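Local coordinates for similarities with probable monooxygenase (Photorhabdus luminescens, PDB 4HB9), which binds flavin-adenine dinucleotide and is probably a flavin-dependent monooxygenase related to the aromatic ring hydroxylases, at residues D218-V229 with E239-A250. Residues are numbered along the deposited sequence; the frame is centred on the assembly and turned at random.
Sequences DWLFISMWRAPV and EIDNFIVWVYVA
Trp225 and Val245 meet because the indole's CG lies anti to its own carbonyl carbon (chi1 -77°), while Val245 holds CG1 between backbone N and carbonyl carbon (chi1 47°) and thereby turns CG2 onto the ring. The valine crosses the indole at about a right angle, and CG2 rests 3.7 Å from the centroid of the six-membered ring, a CH-pi contact over the face. At the far end, the Tyr248 phenol reaches Asp218. Tyr248 OH gives a 2.6 Å hydrogen bond to Asp218 OD2, on the anti side and somewhat out of the carboxylate plane; the other oxygen, OD1, bonds Ser216.

The backbone illustrates how a long antiparallel hairpin is stitched: paired N-H···O=C bonds alternate with CA-H···O contacts from Trp219 to Ala227, and one further bond, Val229 N to Glu239 O, follows. Val245 N makes a straight bond to Ser223 O (2.9 Å) but comes from above the carbonyl plane, not on a lone pair; Trp219 N to Val249 O is the most bent. Phe243 lays its ring edge against Ala227, with CE2 3.4 Å from Ala227 O, and the ring also makes a cation-pi contact with Arg189. On the other face of the sheet, Ile240 CG2 sits over the Arg226 guanidinium, 3.8 Å from NH2. Asn242 runs alongside that arginine, its ND2 giving a water a 2.7 Å hydrogen bond.

Trp225 also touches the flavin-adenine dinucleotide, so this strand contributes a side chain to the cofactor pocket. Within the mixed sheet, strand 218-228 is flanked by strand 210-212 and strand 240-251 by strand 179-191, while helices 264-274 and 280-287 pack against the face bearing Leu220, Ile222, Ile244, Trp246 and Tyr248.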
loop_
_atom_site.group_PDB
_atom_site.type_symbol
_atom_site.label_atom_id
_atom_site.label_comp_id
_atom_site.label_asym_id
_atom_site.label_seq_id
_atom_site.Cartn_x
_atom_site.Cartn_y
_atom_site.Cartn_z
ATOM N N ASP A 218 5.564 22.033 9.202
ATOM C CA ASP A 218 5.919 20.635 8.984
ATOM C C ASP A 218 5.355 19.810 10.110
ATOM O O ASP A 218 4.610 20.326 10.959
ATOM C CB ASP A 218 7.450 20.489 8.784
ATOM C CG ASP A 218 8.283 21.179 9.871
ATOM O OD1 ASP A 218 7.780 21.552 10.934
ATOM O OD2 ASP A 218 9.494 21.322 9.631
ATOM N N TRP A 219 5.627 18.511 10.113
ATOM C CA TRP A 219 4.886 17.613 10.983
ATOM C C TRP A 219 5.708 16.364 11.237
ATOM O O TRP A 219 6.461 15.963 10.361
ATOM C CB TRP A 219 3.603 17.225 10.252
ATOM C CG TRP A 219 2.534 16.569 11.043
ATOM C CD1 TRP A 219 2.455 15.256 11.399
ATOM C CD2 TRP A 219 1.337 17.184 11.500
ATOM N NE1 TRP A 219 1.291 15.023 12.086
ATOM C CE2 TRP A 219 0.581 16.195 12.150
ATOM C CE3 TRP A 219 0.828 18.481 11.421
ATOM C CZ2 TRP A 219 -0.661 16.462 12.716
ATOM C CZ3 TRP A 219 -0.406 18.739 11.970
ATOM C CH2 TRP A 219 -1.136 17.747 12.608
ATOM N N LEU A 220 5.507 15.721 12.377
ATOM C CA LEU A 220 6.125 14.396 12.642
ATOM C C LEU A 220 5.078 13.439 13.168
ATOM O O LEU A 220 4.411 13.702 14.197
ATOM C CB LEU A 220 7.288 14.472 13.610
ATOM C CG LEU A 220 8.108 13.181 13.765
ATOM C CD1 LEU A 220 9.029 12.930 12.562
ATOM C CD2 LEU A 220 8.974 13.275 15.006
ATOM N N PHE A 221 4.888 12.349 12.424
ATOM C CA PHE A 221 3.912 11.330 12.766
ATOM C C PHE A 221 4.693 10.138 13.321
ATOM O O PHE A 221 5.726 9.776 12.759
ATOM C CB PHE A 221 3.059 10.955 11.545
ATOM C CG PHE A 221 2.082 9.861 11.824
ATOM C CD1 PHE A 221 1.019 10.076 12.696
ATOM C CD2 PHE A 221 2.250 8.591 11.284
ATOM C CE1 PHE A 221 0.136 9.055 13.004
ATOM C CE2 PHE A 221 1.364 7.562 11.581
ATOM C CZ PHE A 221 0.296 7.803 12.431
ATOM N N ILE A 222 4.230 9.556 14.423
ATOM C CA ILE A 222 4.901 8.406 15.039
ATOM C C ILE A 222 3.919 7.252 15.233
ATOM O O ILE A 222 2.853 7.433 15.816
ATOM C CB ILE A 222 5.495 8.781 16.407
ATOM C CG1 ILE A 222 6.515 9.913 16.236
ATOM C CG2 ILE A 222 6.146 7.574 17.081
ATOM C CD1 ILE A 222 7.005 10.521 17.529
ATOM N N SER A 223 4.288 6.054 14.797
ATOM C CA SER A 223 3.430 4.893 15.011
ATOM C C SER A 223 4.275 3.659 15.117
ATOM O O SER A 223 5.465 3.768 15.455
ATOM C CB SER A 223 2.392 4.788 13.888
ATOM O OG SER A 223 1.417 3.791 14.188
HETATM N N MSE A 224 3.695 2.488 14.832
HETATM C CA MSE A 224 4.434 1.237 14.948
HETATM C C MSE A 224 4.179 0.311 13.801
HETATM O O MSE A 224 3.075 0.288 13.245
HETATM C CB MSE A 224 4.026 0.556 16.258
HETATM C CG MSE A 224 4.887 1.121 17.395
HETATM SE SE MSE A 224 4.562 0.187 19.097
HETATM C CE MSE A 224 5.151 -1.591 18.534
ATOM N N TRP A 225 5.208 -0.434 13.425
ATOM C CA TRP A 225 5.100 -1.492 12.439
ATOM C C TRP A 225 5.587 -2.813 13.032
ATOM O O TRP A 225 6.502 -2.848 13.845
ATOM C CB TRP A 225 6.009 -1.230 11.263
ATOM C CG TRP A 225 5.569 -0.215 10.253
ATOM C CD1 TRP A 225 4.308 0.193 9.963
ATOM C CD2 TRP A 225 6.442 0.488 9.351
ATOM N NE1 TRP A 225 4.346 1.140 8.946
ATOM C CE2 TRP A 225 5.645 1.332 8.564
ATOM C CE3 TRP A 225 7.822 0.500 9.160
ATOM C CZ2 TRP A 225 6.193 2.173 7.594
ATOM C CZ3 TRP A 225 8.355 1.314 8.173
ATOM C CH2 TRP A 225 7.546 2.128 7.413
ATOM N N ARG A 226 5.027 -3.898 12.531
ATOM C CA ARG A 226 5.677 -5.185 12.603
ATOM C C ARG A 226 6.455 -5.370 11.306
ATOM O O ARG A 226 5.934 -5.129 10.226
ATOM C CB ARG A 226 4.637 -6.261 12.882
ATOM C CG ARG A 226 4.276 -6.166 14.363
ATOM C CD ARG A 226 3.393 -7.241 14.833
ATOM N NE ARG A 226 3.981 -8.574 14.770
ATOM C CZ ARG A 226 4.694 -9.145 15.738
ATOM N NH1 ARG A 226 5.016 -8.462 16.837
ATOM N NH2 ARG A 226 5.108 -10.399 15.589
ATOM N N ALA A 227 7.726 -5.709 11.414
ATOM C CA ALA A 227 8.600 -5.749 10.252
ATOM C C ALA A 227 9.802 -6.647 10.494
ATOM O O ALA A 227 10.149 -6.911 11.626
ATOM C CB ALA A 227 9.054 -4.338 9.907
ATOM N N PRO A 228 10.453 -7.100 9.432
ATOM C CA PRO A 228 11.613 -7.947 9.605
ATOM C C PRO A 228 12.871 -7.198 10.103
ATOM O O PRO A 228 13.168 -6.093 9.670
ATOM C CB PRO A 228 11.820 -8.559 8.228
ATOM C CG PRO A 228 11.084 -7.698 7.269
ATOM C CD PRO A 228 10.098 -6.878 8.019
ATOM N N VAL A 229 13.588 -7.829 11.019
ATOM C CA VAL A 229 14.834 -7.292 11.561
ATOM C C VAL A 229 15.858 -7.201 10.434
ATOM O O VAL A 229 16.483 -6.175 10.253
ATOM C CB VAL A 229 15.380 -8.177 12.697
ATOM C CG1 VAL A 229 16.784 -7.739 13.131
ATOM C CG2 VAL A 229 14.430 -8.151 13.866
ATOM N N GLU A 239 12.680 -12.623 10.665
ATOM C CA GLU A 239 12.524 -12.432 12.096
ATOM C C GLU A 239 11.713 -11.154 12.350
ATOM O O GLU A 239 12.198 -10.043 12.141
ATOM C CB GLU A 239 13.907 -12.328 12.765
ATOM C CG GLU A 239 13.858 -12.097 14.258
ATOM C CD GLU A 239 15.238 -11.852 14.859
ATOM O OE1 GLU A 239 16.260 -11.957 14.135
ATOM O OE2 GLU A 239 15.290 -11.557 16.071
ATOM N N ILE A 240 10.484 -11.310 12.819
ATOM C CA ILE A 240 9.577 -10.162 12.915
ATOM C C ILE A 240 9.669 -9.526 14.301
ATOM O O ILE A 240 9.625 -10.229 15.314
ATOM C CB ILE A 240 8.132 -10.569 12.619
ATOM C CG1 ILE A 240 8.056 -11.292 11.270
ATOM C CG2 ILE A 240 7.217 -9.344 12.672
ATOM C CD1 ILE A 240 8.491 -10.474 10.066
ATOM N N ASP A 241 9.820 -8.206 14.336
ATOM C CA ASP A 241 9.835 -7.476 15.604
ATOM C C ASP A 241 9.030 -6.194 15.456
ATOM O O ASP A 241 8.589 -5.834 14.340
ATOM C CB ASP A 241 11.277 -7.176 16.017
ATOM C CG ASP A 241 11.464 -6.986 17.544
ATOM O OD1 ASP A 241 10.489 -7.018 18.337
ATOM O OD2 ASP A 241 12.624 -6.751 17.929
ATOM N N ASN A 242 8.828 -5.537 16.588
ATOM C CA ASN A 242 8.197 -4.237 16.665
ATOM C C ASN A 242 9.192 -3.131 16.335
ATOM O O ASN A 242 10.339 -3.131 16.829
ATOM C CB ASN A 242 7.630 -4.001 18.080
ATOM C CG ASN A 242 6.668 -5.089 18.521
ATOM O OD1 ASN A 242 6.924 -5.809 19.494
ATOM N ND2 ASN A 242 5.564 -5.210 17.829
ATOM N N PHE A 243 8.743 -2.202 15.487
ATOM C CA PHE A 243 9.514 -1.041 15.111
ATOM C C PHE A 243 8.669 0.190 15.369
ATOM O O PHE A 243 7.465 0.189 15.052
ATOM C CB PHE A 243 9.875 -1.084 13.617
ATOM C CG PHE A 243 11.006 -2.013 13.301
ATOM C CD1 PHE A 243 12.291 -1.530 13.116
ATOM C CD2 PHE A 243 10.783 -3.377 13.192
ATOM C CE1 PHE A 243 13.344 -2.380 12.849
ATOM C CE2 PHE A 243 11.847 -4.243 12.963
ATOM C CZ PHE A 243 13.120 -3.734 12.761
ATOM N N ILE A 244 9.294 1.243 15.903
ATOM C CA ILE A 244 8.674 2.559 15.854
ATOM C C ILE A 244 8.897 3.079 14.440
ATOM O O ILE A 244 9.993 2.956 13.876
ATOM C CB ILE A 244 9.237 3.531 16.918
ATOM C CG1 ILE A 244 8.949 2.973 18.304
ATOM C CG2 ILE A 244 8.633 4.922 16.753
ATOM C CD1 ILE A 244 9.382 3.854 19.460
ATOM N N VAL A 245 7.848 3.611 13.847
ATOM C CA VAL A 245 7.973 4.246 12.568
ATOM C C VAL A 245 7.755 5.720 12.789
ATOM O O VAL A 245 6.828 6.117 13.500
ATOM C CB VAL A 245 7.030 3.658 11.478
ATOM C CG1 VAL A 245 5.588 3.478 11.936
ATOM C CG2 VAL A 245 7.073 4.519 10.214
ATOM N N TRP A 246 8.609 6.530 12.183
ATOM C CA TRP A 246 8.399 7.991 12.171
ATOM C C TRP A 246 8.325 8.516 10.747
ATOM O O TRP A 246 8.981 7.995 9.819
ATOM C CB TRP A 246 9.463 8.721 12.975
ATOM C CG TRP A 246 10.877 8.450 12.574
ATOM C CD1 TRP A 246 11.706 7.506 13.106
ATOM C CD2 TRP A 246 11.625 9.093 11.532
ATOM N NE1 TRP A 246 12.917 7.529 12.481
ATOM C CE2 TRP A 246 12.908 8.490 11.510
ATOM C CE3 TRP A 246 11.347 10.114 10.629
ATOM C CZ2 TRP A 246 13.899 8.888 10.640
ATOM C CZ3 TRP A 246 12.326 10.494 9.742
ATOM C CH2 TRP A 246 13.591 9.881 9.747
ATOM N N VAL A 247 7.514 9.553 10.571
ATOM C CA VAL A 247 7.336 10.149 9.250
ATOM C C VAL A 247 7.447 11.653 9.371
ATOM O O VAL A 247 6.636 12.272 10.047
ATOM C CB VAL A 247 5.981 9.789 8.624
ATOM C CG1 VAL A 247 5.932 10.315 7.210
ATOM C CG2 VAL A 247 5.753 8.278 8.636
ATOM N N TYR A 248 8.492 12.220 8.788
ATOM C CA TYR A 248 8.662 13.672 8.797
ATOM C C TYR A 248 8.037 14.186 7.531
ATOM O O TYR A 248 8.361 13.697 6.451
ATOM C CB TYR A 248 10.138 14.096 8.870
ATOM C CG TYR A 248 10.341 15.586 8.693
ATOM C CD1 TYR A 248 10.026 16.496 9.709
ATOM C CD2 TYR A 248 10.787 16.086 7.506
ATOM C CE1 TYR A 248 10.170 17.858 9.518
ATOM C CE2 TYR A 248 10.958 17.441 7.304
ATOM C CZ TYR A 248 10.646 18.326 8.296
ATOM O OH TYR A 248 10.821 19.672 8.047
ATOM N N VAL A 249 7.143 15.163 7.681
ATOM C CA VAL A 249 6.348 15.706 6.551
ATOM C C VAL A 249 6.571 17.208 6.437
ATOM O O VAL A 249 6.489 17.911 7.430
ATOM C CB VAL A 249 4.852 15.402 6.733
ATOM C CG1 VAL A 249 4.055 15.794 5.510
ATOM C CG2 VAL A 249 4.635 13.936 7.023
ATOM N N ALA A 250 6.891 17.675 5.235
ATOM C CA ALA A 250 7.164 19.089 4.999
ATOM C C ALA A 250 6.885 19.457 3.569
ATOM O O ALA A 250 6.607 18.604 2.759
ATOM C CB ALA A 250 8.625 19.404 5.313
HETATM O O HOH W 1 3.066 -6.076 18.304
#